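Local coordinates for protein putative hydrolase (Agrobacterium vitis, PDB 3LLC) that probably acts as an acyl-protein thioesterase of the alpha/beta hydrolase family, cleaving fatty acyl groups from proteins and perhaps also hydrolysing acyl-glucuronide esters, at residues A[119-124]-A[196-201]; A[150-155]-A[222-227]. All blocks are in the same frame, centred on the assembly; numbering follows the deposited sequence.

Interaction 1 of 2, residues A[119-124]-A[196-201]. With EDO (1,2-ethanediol), chain D; EDO (1,2-ethanediol), chain C.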
loop_
_atom_site.group_PDB
_atom_site.type_symbol
_atom_site.label_atom_id
_atom_site.label_comp_id
_atom_site.label_asym_id
_atom_site.label_seq_id
_atom_site.Cartn_x
_atom_site.Cartn_y
_atom_site.Cartn_z
ATOM N N ILE A 119 1.280 4.158 -1.684
ATOM C CA ILE A 119 1.555 3.613 -3.014
ATOM C C ILE A 119 0.242 3.531 -3.832
ATOM O O ILE A 119 0.252 3.850 -5.024
ATOM C CB ILE A 119 2.361 2.275 -2.931
ATOM C CG1 ILE A 119 3.738 2.541 -2.288
ATOM C CG2 ILE A 119 2.541 1.619 -4.328
ATOM C CD1 ILE A 119 4.522 1.282 -1.953
ATOM N N ALA A 120 -0.876 3.176 -3.196
ATOM C CA ALA A 120 -2.191 3.166 -3.887
ATOM C C ALA A 120 -2.553 4.527 -4.470
ATOM O O ALA A 120 -3.016 4.618 -5.624
ATOM C CB ALA A 120 -3.320 2.696 -2.932
ATOM N N LEU A 121 -2.340 5.586 -3.680
ATOM C CA LEU A 121 -2.630 6.980 -4.131
ATOM C C LEU A 121 -1.724 7.400 -5.300
ATOM O O LEU A 121 -2.201 7.991 -6.286
ATOM C CB LEU A 121 -2.507 7.937 -2.922
ATOM C CG LEU A 121 -3.557 7.766 -1.822
ATOM C CD1 LEU A 121 -3.178 8.423 -0.470
ATOM C CD2 LEU A 121 -4.879 8.315 -2.355
ATOM N N ARG A 122 -0.426 7.075 -5.227
ATOM C CA ARG A 122 0.490 7.317 -6.363
ATOM C C ARG A 122 0.086 6.484 -7.607
ATOM O O ARG A 122 0.175 6.967 -8.751
ATOM C CB ARG A 122 1.963 7.011 -5.995
ATOM C CG ARG A 122 2.608 8.087 -5.055
ATOM C CD ARG A 122 2.929 9.409 -5.794
ATOM N NE ARG A 122 3.879 9.215 -6.878
ATOM C CZ ARG A 122 3.646 9.442 -8.171
ATOM N NH1 ARG A 122 2.483 9.935 -8.600
ATOM N NH2 ARG A 122 4.597 9.200 -9.043
ATOM N N LEU A 123 -0.335 5.241 -7.385
ATOM C CA LEU A 123 -0.688 4.336 -8.504
ATOM C C LEU A 123 -1.846 4.896 -9.295
ATOM O O LEU A 123 -1.808 4.906 -10.530
ATOM C CB LEU A 123 -1.033 2.938 -7.954
ATOM C CG LEU A 123 -1.298 1.737 -8.862
ATOM C CD1 LEU A 123 -0.194 1.593 -9.852
ATOM C CD2 LEU A 123 -1.407 0.464 -7.994
ATOM N N ILE A 124 -2.868 5.390 -8.608
ATOM C CA ILE A 124 -4.014 5.986 -9.344
ATOM C C ILE A 124 -3.598 7.208 -10.166
ATOM O O ILE A 124 -4.046 7.378 -11.317
ATOM C CB ILE A 124 -5.264 6.233 -8.396
ATOM C CG1 ILE A 124 -6.517 6.579 -9.201
ATOM C CG2 ILE A 124 -5.045 7.363 -7.374
ATOM C CD1 ILE A 124 -7.147 5.382 -9.814
ATOM N N ASN A 196 7.697 11.709 -4.082
ATOM C CA ASN A 196 6.370 11.095 -4.128
ATOM C C ASN A 196 5.293 11.741 -3.224
ATOM O O ASN A 196 4.233 11.143 -2.934
ATOM C CB ASN A 196 6.518 9.600 -3.784
ATOM C CG ASN A 196 7.210 8.826 -4.878
ATOM O OD1 ASN A 196 6.561 8.445 -5.860
ATOM N ND2 ASN A 196 8.544 8.571 -4.729
ATOM N N ARG A 197 5.554 12.972 -2.771
ATOM C CA ARG A 197 4.656 13.614 -1.831
ATOM C C ARG A 197 3.307 13.862 -2.531
ATOM O O ARG A 197 3.273 14.478 -3.615
ATOM C CB ARG A 197 5.261 14.930 -1.327
ATOM C CG ARG A 197 4.581 15.528 -0.088
ATOM C CD ARG A 197 5.321 16.782 0.398
ATOM N NE ARG A 197 4.950 17.101 1.780
ATOM C CZ ARG A 197 5.598 17.954 2.566
ATOM N NH1 ARG A 197 6.645 18.637 2.126
ATOM N NH2 ARG A 197 5.177 18.127 3.824
ATOM N N VAL A 198 2.236 13.381 -1.930
ATOM C CA VAL A 198 0.869 13.491 -2.522
ATOM C C VAL A 198 -0.049 14.542 -1.899
ATOM O O VAL A 198 -0.994 15.011 -2.578
ATOM C CB VAL A 198 0.144 12.102 -2.605
ATOM C CG1 VAL A 198 0.914 11.140 -3.498
ATOM C CG2 VAL A 198 -0.125 11.462 -1.216
HETATM N N MSE A 199 0.204 14.949 -0.635
HETATM C CA MSE A 199 -0.662 15.909 0.057
HETATM C C MSE A 199 -0.174 17.368 0.044
HETATM O O MSE A 199 -0.659 18.180 0.825
HETATM C CB MSE A 199 -0.972 15.427 1.496
HETATM C CG MSE A 199 -1.691 14.069 1.532
HETATM SE SE MSE A 199 -2.337 13.600 3.345
HETATM C CE MSE A 199 -0.551 13.494 4.150
ATOM N N ALA A 200 0.766 17.718 -0.831
ATOM C CA ALA A 200 1.121 19.125 -1.012
ATOM C C ALA A 200 0.048 19.844 -1.880
ATOM O O ALA A 200 0.017 21.061 -1.941
ATOM C CB ALA A 200 2.551 19.327 -1.614
ATOM N N GLY A 201 -0.824 19.071 -2.534
ATOM C CA GLY A 201 -2.013 19.636 -3.217
ATOM C C GLY A 201 -3.194 18.678 -3.172
ATOM O O GLY A 201 -3.199 17.767 -2.379
HETATM C C1 EDO D . 4.274 13.240 -6.825
HETATM O O1 EDO D . 4.928 12.781 -8.030
HETATM C C2 EDO D . 2.806 12.846 -6.814
HETATM O O2 EDO D . 1.961 13.987 -6.680
HETATM C C1 EDO C . -1.013 16.973 -6.272
HETATM O O1 EDO C . -0.266 17.631 -5.251
HETATM C C2 EDO C . -1.788 15.861 -5.603
HETATM O O2 EDO C . -0.868 14.847 -5.287
HETATM O O HOH W 1 7.319 8.006 -8.542
#

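Interaction 2 of 2, residues A[150-155]-A[222-227]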
loop_
_atom_site.group_PDB
_atom_site.type_symbol
_atom_site.label_atom_id
_atom_site.label_comp_id
_atom_site.label_asym_id
_atom_site.label_seq_id
_atom_site.Cartn_x
_atom_site.Cartn_y
_atom_site.Cartn_z
ATOM N N THR A 150 7.417 10.032 5.297
ATOM C CA THR A 150 8.811 10.472 5.479
ATOM C C THR A 150 8.877 11.952 5.853
ATOM O O THR A 150 9.567 12.318 6.795
ATOM C CB THR A 150 9.698 10.165 4.235
ATOM O OG1 THR A 150 9.151 10.843 3.088
ATOM C CG2 THR A 150 9.763 8.651 3.971
ATOM N N SER A 151 8.121 12.814 5.157
ATOM C CA SER A 151 8.172 14.228 5.415
ATOM C C SER A 151 7.252 14.660 6.577
ATOM O O SER A 151 7.564 15.639 7.294
ATOM C CB SER A 151 7.809 15.048 4.146
ATOM O OG SER A 151 6.518 14.720 3.669
ATOM N N ASP A 152 6.150 13.973 6.753
ATOM C CA ASP A 152 5.091 14.441 7.677
ATOM C C ASP A 152 5.126 13.770 9.050
ATOM O O ASP A 152 4.731 14.398 10.009
ATOM C CB ASP A 152 3.695 14.254 7.083
ATOM C CG ASP A 152 3.446 15.117 5.840
ATOM O OD1 ASP A 152 4.415 15.658 5.263
ATOM O OD2 ASP A 152 2.261 15.190 5.430
ATOM N N LEU A 153 5.546 12.504 9.117
ATOM C CA LEU A 153 5.572 11.749 10.383
ATOM C C LEU A 153 6.994 11.512 10.913
ATOM O O LEU A 153 7.196 11.538 12.134
ATOM C CB LEU A 153 4.816 10.430 10.251
ATOM C CG LEU A 153 3.338 10.509 9.831
ATOM C CD1 LEU A 153 2.683 9.115 9.722
ATOM C CD2 LEU A 153 2.564 11.482 10.795
ATOM N N ILE A 154 7.982 11.324 10.036
ATOM C CA ILE A 154 9.379 11.121 10.497
ATOM C C ILE A 154 10.189 12.414 10.672
ATOM O O ILE A 154 10.712 12.697 11.788
ATOM C CB ILE A 154 10.140 10.098 9.631
ATOM C CG1 ILE A 154 9.423 8.722 9.681
ATOM C CG2 ILE A 154 11.621 10.002 10.091
ATOM C CD1 ILE A 154 9.989 7.640 8.754
ATOM N N GLU A 155 10.326 13.204 9.597
ATOM C CA GLU A 155 11.124 14.437 9.653
ATOM C C GLU A 155 10.909 15.340 10.898
ATOM O O GLU A 155 11.887 15.786 11.490
ATOM C CB GLU A 155 10.985 15.282 8.361
ATOM C CG GLU A 155 11.782 14.737 7.140
ATOM C CD GLU A 155 11.704 15.654 5.900
ATOM O OE1 GLU A 155 11.566 16.860 6.102
ATOM O OE2 GLU A 155 11.780 15.163 4.739
ATOM N N TYR A 222 -4.435 9.205 14.132
ATOM C CA TYR A 222 -5.711 9.255 13.395
ATOM C C TYR A 222 -5.899 10.623 12.707
ATOM O O TYR A 222 -6.595 10.715 11.696
ATOM C CB TYR A 222 -6.904 8.918 14.307
ATOM C CG TYR A 222 -7.287 10.008 15.259
ATOM C CD1 TYR A 222 -8.194 11.009 14.881
ATOM C CD2 TYR A 222 -6.764 10.054 16.561
ATOM C CE1 TYR A 222 -8.520 12.028 15.745
ATOM C CE2 TYR A 222 -7.097 11.079 17.430
ATOM C CZ TYR A 222 -7.987 12.059 17.014
ATOM O OH TYR A 222 -8.324 13.079 17.868
ATOM N N GLN A 223 -5.299 11.676 13.274
ATOM C CA GLN A 223 -5.339 13.040 12.669
ATOM C C GLN A 223 -4.766 13.042 11.229
ATOM O O GLN A 223 -5.126 13.909 10.392
ATOM C CB GLN A 223 -4.575 14.049 13.541
ATOM C CG GLN A 223 -5.194 14.307 14.951
ATOM C CD GLN A 223 -4.666 13.386 16.079
ATOM O OE1 GLN A 223 -4.166 12.267 15.845
ATOM N NE2 GLN A 223 -4.842 13.848 17.327
ATOM N N HIS A 224 -3.854 12.092 10.943
ATOM C CA HIS A 224 -3.270 11.951 9.598
ATOM C C HIS A 224 -4.352 11.534 8.580
ATOM O O HIS A 224 -4.311 11.978 7.400
ATOM C CB HIS A 224 -2.132 10.935 9.617
ATOM C CG HIS A 224 -1.158 11.066 8.487
ATOM N ND1 HIS A 224 -0.379 12.195 8.301
ATOM C CD2 HIS A 224 -0.814 10.197 7.504
ATOM C CE1 HIS A 224 0.394 12.013 7.236
ATOM N NE2 HIS A 224 0.148 10.812 6.731
ATOM N N ALA A 225 -5.318 10.717 9.012
ATOM C CA ALA A 225 -6.441 10.292 8.155
ATOM C C ALA A 225 -7.382 11.473 7.865
ATOM O O ALA A 225 -7.863 11.621 6.745
ATOM C CB ALA A 225 -7.233 9.092 8.776
ATOM N N LEU A 226 -7.627 12.320 8.872
ATOM C CA LEU A 226 -8.409 13.555 8.700
ATOM C C LEU A 226 -7.696 14.504 7.729
ATOM O O LEU A 226 -8.347 15.131 6.893
ATOM C CB LEU A 226 -8.682 14.236 10.054
ATOM C CG LEU A 226 -9.735 13.518 10.933
ATOM C CD1 LEU A 226 -9.688 14.074 12.393
ATOM C CD2 LEU A 226 -11.164 13.639 10.350
ATOM N N LYS A 227 -6.363 14.600 7.825
ATOM C CA LYS A 227 -5.571 15.391 6.859
ATOM C C LYS A 227 -5.734 14.843 5.411
ATOM O O LYS A 227 -5.975 15.615 4.458
ATOM C CB LYS A 227 -4.080 15.393 7.242
ATOM C CG LYS A 227 -3.207 16.270 6.329
ATOM C CD LYS A 227 -1.696 16.252 6.765
ATOM C CE LYS A 227 -0.824 17.136 5.881
ATOM N NZ LYS A 227 0.545 17.294 6.444
#

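Interaction 1 of 2, residues A[119-124]-A[196-201]
The amide oxygen OD1 of N196 is gripped twice. R122 NE donates to N196 OD1 over 3.0 Å. A bridging water, which also accepts from R122 NH2, donates to N196 OD1 with its oxygen 2.8 Å away. The NE bond is almost straight, with an angle of 169° at the hydrogen. It runs in the carbonyl plane onto a lone pair and leaves the guanidinium only slightly out of its own plane, so both flat groups use their edges, although their planes are turned 35° apart. NE, NH2 and the water thus hold one edge of the guanidinium against the amide. The other end of that amide is fixed by ND2, which is bonded to S90 and to the backbone of D192.

With both chi2 and chi3 bent (chi3 -61°), the arginine folds along its own helix, where NH1 is hydrogen-bonded to Q125 and NH2 has a weak, long ion pair with E126; its aliphatic part passes across V198. R122 CD comes to 3.5 Å from V198 CG1 and R122 CG to 3.8 Å from the same methyl. Helix 115-128 follows the sharp turn expected of a nucleophile elbow in an alpha/beta hydrolase, and the loop 196-201, leading from helix 187-195 toward strand 209-214, lies along its flank. From the preceding residue of the helix, L121 CD1 adds a looser apolar touch to V198 CG2 at 4.4 Å.

A 1,2-ethanediol, probably from the crystallisation liquor, covers one face of the guanidinium, its O1 above the centre and its C2 3.4 Å from R122 NH1. A second diol donates through O2 to V198 O over 2.7 Å. The backbone NH groups of V198 and of the selenomethionine M199 are taken by the carboxylate of D148.

Interaction 2 of 2, residues A[150-155]-A[222-227]
D152 and K227 join two helices that each follow a parallel strand of the alpha/beta hydrolase sheet: helix 149-154 comes after strand 136-143, and helix 222-230 after strand 209-214. The two short axes run roughly antiparallel, and side chains from both helices meet in the 12.2 Å between them. Along D152, CB lies at the edge of the H224 ring, 4.0 Å from CE1. CG then turns toward the lysine, and D152 OD2 takes K227 NZ over 2.9 Å in a salt bridge. The ammonium sits above the carboxylate plane, 61° out of it, and crosses rather than pairing edge-on. K227 spans the distance because its chain is fully extended, with CG anti to the backbone N (chi1 -176°) and every later bond straight. S151 OG meets D152 OD1 from the opposite face of the carboxylate, 2.8 Å away, and the same oxygen also pairs with R197. Two cationic partners on one carboxylate would favour its ionised form.

Next to the aspartate, L153 approaches H224 from the opposite direction and places a methyl on the imidazole face. The backbone here widens into a pi-type turn, with E155 N bonded to T150 O. The ring is also held through NE2, hydrogen-bonded to the carbonyl of P147, which helps set its rotation. L153 CD1 stands 4.3 Å from the H224 ring centroid, 9° off its normal, in a CH-pi contact, while L153 CD2 lies 3.9 Å from H224 ND1.

Interactions 1 and 2 have centres 13 Å apart and touch directly through the loop 196-201. R197, which takes no part in interaction 1 through its side chain, forms a salt bridge with the aspartate of interaction 2, its NH2 3.0 Å from D152 OD1. Selenomethionine M199 wedges in alongside: its CE is 3.5 Å from D152 OD2 and 3.6 Å from H224 CE1. The same loop therefore packs on both helices of interaction 2. In interaction 2, L153 lies near, without touching, the probable S114-H247-D217 triad, and about 4 Å from a bound tetraethylene glycol, which may mark the substrate pocket.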